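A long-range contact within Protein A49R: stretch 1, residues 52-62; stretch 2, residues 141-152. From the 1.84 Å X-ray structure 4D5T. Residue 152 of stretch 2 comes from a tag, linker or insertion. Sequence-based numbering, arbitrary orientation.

Stretch 1 52-62: SFLDTVYTIID
Stretch 2 141-152: QLSNDIRERYLG

At the buried apolar centre, Ile-146 (chi1 m, chi2 t) points toward the first helix; its CD1 lies 3.8 Å from Val-57 CG2 (Val-57 chi1 t) and 4.3 Å from Phe-53 CZ. Phe-53 (chi1 t, chi2 85°) also points toward its partner helix and meets Leu-142 (chi1 t, chi2 p) at the ring edge, Phe-53 CZ to Leu-142 CD2 3.9 Å. The two helices, residues 52-61 and 141-150, pack side by side in nearly the same N-to-C direction, with axes 15° apart and 11.1 Å at closest approach. The register is set by Val-57 CA to Ile-146 CA at 7.9 Å and, one turn on, Ile-61 CA to Tyr-150 CA at 6.8 Å. Toward the C-terminal ends, Ile-60 and Ile-61, both m then t, engage exposed Tyr-150 (chi1 m, chi2 -83°), the outer edge of the contact, differently. Ile-60 CG2 approaches Tyr-150 CB at 3.6 Å, whereas Ile-61 CG1 sits over one face of the ring, 4.0 Å from the centroid of Tyr-150 and 17° off the normal, a CH-pi contact. Leu-151 (m, t; phi/psi -119/169), the first residue after the second helix to leave helical geometry, projects its CB sideways, yet its CD2 reaches Ile-60 CG2 at 3.8 Å. In total 387 Å² is buried, both sides summed; with no hydrogen bond across the stretches, their direct contacts are apolar packing plus the CH-pi contact. Backbone i+4 to i bonds hold each helix, from Thr-56 N to Ser-52 O (2.8 Å) and from Asp-145 N to Gln-141 O (3.0 Å) onward. Within their own helices, away from the contact, Thr-59 OG1 (chi1 m) donates to Asp-55 O at 3.0 Å and Gln-141 NE2 to Asp-145 OD1 at 3.0 Å. Asp-62, the first residue after the first helix, leaves helical geometry with positive phi (58/44).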

# COMPACT_ATOMS: atom_id res chain seq x y z
N SER A 52 5.38 0.35 -7.29
CA SER A 52 6.35 1.44 -7.15
C SER A 52 5.80 2.68 -6.43
O SER A 52 6.48 3.23 -5.53
CB SER A 52 6.97 1.77 -8.51
OG SER A 52 7.97 2.76 -8.29
N PHE A 53 4.58 3.07 -6.75
CA PHE A 53 3.86 4.15 -6.02
C PHE A 53 3.77 3.82 -4.55
O PHE A 53 4.17 4.65 -3.69
CB PHE A 53 2.48 4.42 -6.65
CG PHE A 53 1.61 5.38 -5.86
CD1 PHE A 53 1.75 6.74 -6.03
CD2 PHE A 53 0.65 4.90 -5.03
CE1 PHE A 53 0.99 7.63 -5.30
CE2 PHE A 53 -0.22 5.81 -4.37
CZ PHE A 53 -0.01 7.15 -4.49
N LEU A 54 3.28 2.63 -4.23
CA LEU A 54 3.15 2.25 -2.81
C LEU A 54 4.49 2.30 -2.09
O LEU A 54 4.59 2.73 -0.92
CB LEU A 54 2.54 0.86 -2.71
CG LEU A 54 1.08 0.73 -3.13
CD1 LEU A 54 0.64 -0.71 -3.16
CD2 LEU A 54 0.18 1.48 -2.14
N ASP A 55 5.54 1.79 -2.74
CA ASP A 55 6.87 1.73 -2.15
C ASP A 55 7.42 3.13 -1.92
O ASP A 55 7.96 3.42 -0.87
CB ASP A 55 7.80 0.93 -3.08
CG ASP A 55 9.20 0.78 -2.54
OD1 ASP A 55 9.38 0.01 -1.62
OD2 ASP A 55 10.10 1.47 -3.03
N THR A 56 7.23 4.01 -2.90
CA THR A 56 7.57 5.44 -2.75
C THR A 56 6.82 6.08 -1.58
O THR A 56 7.43 6.74 -0.75
CB THR A 56 7.39 6.17 -4.05
OG1 THR A 56 8.32 5.62 -4.98
CG2 THR A 56 7.69 7.66 -3.90
N VAL A 57 5.50 5.84 -1.45
CA VAL A 57 4.76 6.43 -0.39
C VAL A 57 5.22 5.88 0.95
O VAL A 57 5.43 6.64 1.95
CB VAL A 57 3.22 6.16 -0.57
CG1 VAL A 57 2.40 6.60 0.65
CG2 VAL A 57 2.72 6.87 -1.79
N TYR A 58 5.41 4.56 1.02
CA TYR A 58 5.91 3.93 2.25
C TYR A 58 7.23 4.61 2.71
O TYR A 58 7.44 4.91 3.89
CB TYR A 58 6.11 2.45 1.99
CG TYR A 58 6.48 1.62 3.16
CD1 TYR A 58 7.79 1.47 3.53
CD2 TYR A 58 5.50 0.95 3.89
CE1 TYR A 58 8.14 0.66 4.60
CE2 TYR A 58 5.84 0.14 4.97
CZ TYR A 58 7.15 0.03 5.32
OH TYR A 58 7.50 -0.76 6.36
N THR A 59 8.11 4.84 1.75
CA THR A 59 9.44 5.42 2.00
C THR A 59 9.30 6.87 2.46
O THR A 59 9.99 7.29 3.38
CB THR A 59 10.30 5.36 0.74
OG1 THR A 59 10.54 4.00 0.44
CG2 THR A 59 11.65 6.05 0.97
N ILE A 60 8.45 7.64 1.79
CA ILE A 60 8.17 9.02 2.20
C ILE A 60 7.63 9.17 3.63
O ILE A 60 8.11 10.01 4.41
CB ILE A 60 7.21 9.66 1.21
CG1 ILE A 60 7.97 9.86 -0.09
CG2 ILE A 60 6.63 10.97 1.74
CD1 ILE A 60 7.06 10.22 -1.22
N ILE A 61 6.70 8.32 3.99
CA ILE A 61 6.11 8.32 5.32
C ILE A 61 7.13 8.03 6.37
O ILE A 61 7.16 8.70 7.39
CB ILE A 61 4.90 7.37 5.39
CG1 ILE A 61 3.77 7.96 4.57
CG2 ILE A 61 4.48 7.14 6.82
CD1 ILE A 61 2.57 7.03 4.38
N ASP A 62 8.01 7.04 6.09
CA ASP A 62 9.19 6.78 6.85
C ASP A 62 8.92 6.50 8.32
O ASP A 62 9.62 7.03 9.19
CB ASP A 62 10.18 7.97 6.70
CG ASP A 62 11.57 7.68 7.25
OD1 ASP A 62 12.05 6.53 7.19
OD2 ASP A 62 12.19 8.63 7.77
N GLN A 141 -4.75 12.96 -7.75
CA GLN A 141 -5.06 13.80 -6.59
C GLN A 141 -4.36 13.32 -5.34
O GLN A 141 -3.93 14.15 -4.53
CB GLN A 141 -6.55 13.85 -6.33
CG GLN A 141 -6.98 14.78 -5.21
CD GLN A 141 -6.62 16.23 -5.49
OE1 GLN A 141 -7.14 16.81 -6.41
NE2 GLN A 141 -5.73 16.81 -4.68
N LEU A 142 -4.36 12.01 -5.13
CA LEU A 142 -3.72 11.44 -3.94
C LEU A 142 -2.22 11.75 -3.91
O LEU A 142 -1.66 12.12 -2.87
CB LEU A 142 -3.90 9.96 -3.86
CG LEU A 142 -3.19 9.32 -2.66
CD1 LEU A 142 -3.68 9.88 -1.34
CD2 LEU A 142 -3.43 7.85 -2.68
N SER A 143 -1.60 11.64 -5.07
CA SER A 143 -0.18 12.08 -5.20
C SER A 143 0.01 13.55 -4.71
O SER A 143 0.93 13.85 -3.96
CB SER A 143 0.26 11.92 -6.66
OG SER A 143 1.59 12.42 -6.85
N ASN A 144 -0.84 14.47 -5.16
CA ASN A 144 -0.77 15.84 -4.65
C ASN A 144 -0.99 15.96 -3.14
O ASN A 144 -0.30 16.71 -2.50
CB ASN A 144 -1.69 16.77 -5.41
CG ASN A 144 -1.26 16.94 -6.86
OD1 ASN A 144 -0.09 16.88 -7.20
ND2 ASN A 144 -2.23 17.20 -7.73
N ASP A 145 -1.92 15.21 -2.60
CA ASP A 145 -2.29 15.29 -1.17
C ASP A 145 -1.14 14.75 -0.32
O ASP A 145 -0.79 15.32 0.73
CB ASP A 145 -3.51 14.46 -0.88
CG ASP A 145 -4.79 15.03 -1.46
OD1 ASP A 145 -4.78 16.18 -1.88
OD2 ASP A 145 -5.77 14.28 -1.52
N ILE A 146 -0.48 13.68 -0.80
CA ILE A 146 0.68 13.14 -0.13
C ILE A 146 1.91 14.10 -0.18
O ILE A 146 2.62 14.30 0.82
CB ILE A 146 1.05 11.76 -0.70
CG1 ILE A 146 -0.00 10.77 -0.24
CG2 ILE A 146 2.44 11.35 -0.26
CD1 ILE A 146 0.08 9.43 -0.85
N ARG A 147 2.12 14.73 -1.32
CA ARG A 147 3.16 15.72 -1.39
C ARG A 147 2.95 16.84 -0.36
O ARG A 147 3.90 17.27 0.28
CB ARG A 147 3.23 16.33 -2.79
CG ARG A 147 3.82 15.34 -3.79
CD ARG A 147 3.63 15.74 -5.22
NE ARG A 147 4.29 17.01 -5.46
CZ ARG A 147 4.36 17.60 -6.65
NH1 ARG A 147 3.77 17.07 -7.72
NH2 ARG A 147 5.00 18.75 -6.74
N GLU A 148 1.72 17.37 -0.32
CA GLU A 148 1.36 18.47 0.56
C GLU A 148 1.52 18.08 2.02
O GLU A 148 2.07 18.84 2.80
CB GLU A 148 -0.07 18.84 0.25
CG GLU A 148 -0.61 20.10 0.88
CD GLU A 148 -2.01 20.37 0.34
OE1 GLU A 148 -2.87 19.42 0.35
OE2 GLU A 148 -2.26 21.50 -0.13
N ARG A 149 1.12 16.88 2.39
CA ARG A 149 1.18 16.42 3.77
C ARG A 149 2.55 16.05 4.28
O ARG A 149 2.86 16.33 5.42
CB ARG A 149 0.30 15.22 3.97
CG ARG A 149 0.21 14.70 5.41
CD ARG A 149 -1.09 14.00 5.72
NE ARG A 149 -1.05 13.34 7.03
CZ ARG A 149 -1.19 13.94 8.23
NH1 ARG A 149 -1.33 15.24 8.36
NH2 ARG A 149 -1.15 13.19 9.32
N TYR A 150 3.35 15.37 3.45
CA TYR A 150 4.62 14.80 3.90
C TYR A 150 5.88 15.42 3.36
O TYR A 150 6.94 15.16 3.90
CB TYR A 150 4.68 13.33 3.59
CG TYR A 150 3.69 12.52 4.34
CD1 TYR A 150 3.97 12.11 5.63
CD2 TYR A 150 2.45 12.22 3.79
CE1 TYR A 150 3.08 11.39 6.33
CE2 TYR A 150 1.53 11.51 4.50
CZ TYR A 150 1.86 11.10 5.77
OH TYR A 150 0.96 10.41 6.49
N LEU A 151 5.78 16.28 2.36
CA LEU A 151 6.96 16.90 1.80
C LEU A 151 6.97 18.43 1.93
O LEU A 151 5.96 19.02 2.28
CB LEU A 151 7.14 16.50 0.33
CG LEU A 151 7.13 15.02 -0.01
CD1 LEU A 151 7.20 14.88 -1.54
CD2 LEU A 151 8.24 14.21 0.61
N GLY A 152 8.13 19.03 1.65
CA GLY A 152 8.35 20.49 1.73
C GLY A 152 8.25 21.21 0.40
O GLY A 152 8.63 22.38 0.27